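Local coordinates for protein B-agarase (Saccharophagus degradans, PDB 4BQ2) that hydrolyses agarose as an exo-acting beta-agarase of glycoside hydrolase family 50, at residues A[83-88]-A[667-672]. Numbering follows the deposited sequence.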
# COMPACT_ATOMS: atom_id res chain seq x y z
N SER A 83 -12.75 -6.53 -16.49
CA SER A 83 -12.34 -7.58 -15.58
C SER A 83 -12.88 -7.20 -14.21
O SER A 83 -13.27 -6.05 -14.00
CB SER A 83 -10.81 -7.74 -15.52
OG SER A 83 -10.21 -6.62 -14.93
N THR A 84 -12.88 -8.17 -13.30
CA THR A 84 -13.45 -8.04 -11.97
C THR A 84 -12.44 -8.51 -10.95
O THR A 84 -11.93 -9.63 -11.05
CB THR A 84 -14.72 -8.95 -11.84
OG1 THR A 84 -15.64 -8.64 -12.87
CG2 THR A 84 -15.38 -8.78 -10.48
N GLN A 85 -12.15 -7.68 -9.95
CA GLN A 85 -11.33 -8.12 -8.82
C GLN A 85 -12.31 -8.52 -7.71
O GLN A 85 -13.04 -7.67 -7.16
CB GLN A 85 -10.36 -7.03 -8.34
CG GLN A 85 -9.64 -7.44 -7.05
CD GLN A 85 -8.68 -6.41 -6.53
OE1 GLN A 85 -8.57 -5.30 -7.08
NE2 GLN A 85 -8.02 -6.73 -5.41
N PHE A 86 -12.35 -9.82 -7.40
CA PHE A 86 -13.15 -10.33 -6.31
C PHE A 86 -12.33 -10.37 -5.02
O PHE A 86 -11.15 -10.81 -5.02
CB PHE A 86 -13.62 -11.78 -6.62
CG PHE A 86 -15.03 -11.88 -7.06
CD1 PHE A 86 -16.00 -10.93 -6.62
CD2 PHE A 86 -15.44 -12.93 -7.87
CE1 PHE A 86 -17.33 -11.06 -7.00
CE2 PHE A 86 -16.77 -13.06 -8.25
CZ PHE A 86 -17.71 -12.11 -7.83
N TYR A 87 -12.97 -9.94 -3.94
CA TYR A 87 -12.48 -10.17 -2.60
C TYR A 87 -13.23 -11.37 -2.06
O TYR A 87 -14.46 -11.37 -2.08
CB TYR A 87 -12.73 -8.95 -1.72
CG TYR A 87 -11.84 -7.78 -2.10
CD1 TYR A 87 -12.24 -6.87 -3.06
CD2 TYR A 87 -10.60 -7.60 -1.49
CE1 TYR A 87 -11.42 -5.78 -3.43
CE2 TYR A 87 -9.77 -6.53 -1.83
CZ TYR A 87 -10.19 -5.63 -2.80
OH TYR A 87 -9.37 -4.57 -3.12
N LEU A 88 -12.49 -12.41 -1.64
CA LEU A 88 -13.10 -13.57 -1.04
C LEU A 88 -12.82 -13.47 0.46
O LEU A 88 -11.66 -13.47 0.86
CB LEU A 88 -12.50 -14.86 -1.64
CG LEU A 88 -12.82 -16.11 -0.82
CD1 LEU A 88 -14.28 -16.50 -1.02
CD2 LEU A 88 -11.86 -17.28 -1.16
N LEU A 667 -2.31 -4.63 -4.32
CA LEU A 667 -3.63 -4.39 -3.69
C LEU A 667 -4.86 -4.41 -4.62
O LEU A 667 -5.97 -4.80 -4.25
CB LEU A 667 -3.58 -3.08 -2.85
CG LEU A 667 -2.64 -3.26 -1.64
CD1 LEU A 667 -2.30 -1.94 -0.94
CD2 LEU A 667 -3.22 -4.26 -0.63
N ILE A 668 -4.66 -3.97 -5.85
CA ILE A 668 -5.74 -3.89 -6.81
C ILE A 668 -5.26 -4.65 -8.04
O ILE A 668 -4.08 -4.54 -8.41
CB ILE A 668 -6.10 -2.42 -7.17
CG1 ILE A 668 -6.70 -1.69 -5.93
CG2 ILE A 668 -7.02 -2.39 -8.40
CD1 ILE A 668 -8.10 -2.19 -5.46
N HIS A 669 -6.14 -5.46 -8.62
CA HIS A 669 -5.73 -6.52 -9.56
C HIS A 669 -6.33 -6.32 -10.96
O HIS A 669 -7.52 -6.01 -11.09
CB HIS A 669 -6.16 -7.92 -9.04
CG HIS A 669 -5.64 -8.27 -7.67
ND1 HIS A 669 -6.03 -9.42 -7.01
CD2 HIS A 669 -4.79 -7.63 -6.84
CE1 HIS A 669 -5.42 -9.48 -5.83
NE2 HIS A 669 -4.66 -8.40 -5.70
N ALA A 670 -5.50 -6.54 -11.98
CA ALA A 670 -5.90 -6.50 -13.37
C ALA A 670 -5.66 -7.87 -13.99
O ALA A 670 -4.92 -8.69 -13.42
CB ALA A 670 -5.09 -5.44 -14.13
N ALA A 671 -6.24 -8.08 -15.16
CA ALA A 671 -6.23 -9.39 -15.84
C ALA A 671 -4.95 -9.62 -16.61
O ALA A 671 -4.64 -10.75 -16.96
CB ALA A 671 -7.41 -9.49 -16.79
N SER A 672 -4.21 -8.53 -16.87
CA SER A 672 -3.06 -8.52 -17.78
C SER A 672 -2.41 -7.17 -17.74
O SER A 672 -3.02 -6.20 -17.20
CB SER A 672 -3.52 -8.80 -19.23
OG SER A 672 -4.19 -7.69 -19.80
O HOH W 1 -9.79 -7.11 -12.29
O HOH W 2 -7.09 -4.20 -1.81
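Q85 lays its carboxamide flat over one face of the H669 imidazole, the two planes 11° apart and Q85 NE2 lying above the ring centre, 3.6 Å from H669 CG. CG of Q85 stands anti to the backbone N (chi1 173°) and the chain runs on fully extended, carrying the amide to the loop 667-672. Glutamine suits the place because it offers a donor and an acceptor side by side, and histidine because its flat ring gives the amide a face to stack on. Q85 NE2 gives a nearly straight bond (173°) to L667 O at 3.0 Å, L667 O lying in the plane of the Q85 amide, while H669 N reaches Q85 OE1 at 2.9 Å from above the carbonyl plane. Together with the stack, these two bonds fix the rotation of the amide, and S101 OG bonds Q85 NE2 as well. H669 NE2 bonds G666 O. CD1 of I668 makes van der Waals contact with Y87 OH (3.6 Å); the long tyrosine brings this hydroxyl to a water bound to L667 O. At the other end, a second water donates to both S83 OG and H669 O; the short S83 hydroxyl also bonds D675, and the small A671 lets its CB meet S83 CB at 4.0 Å. This interface joins strand 84-92 of the CBM-like domain, flanked by strands 97-104 and 166-174, to the loop leading from strand 648-652 into helix 673-688.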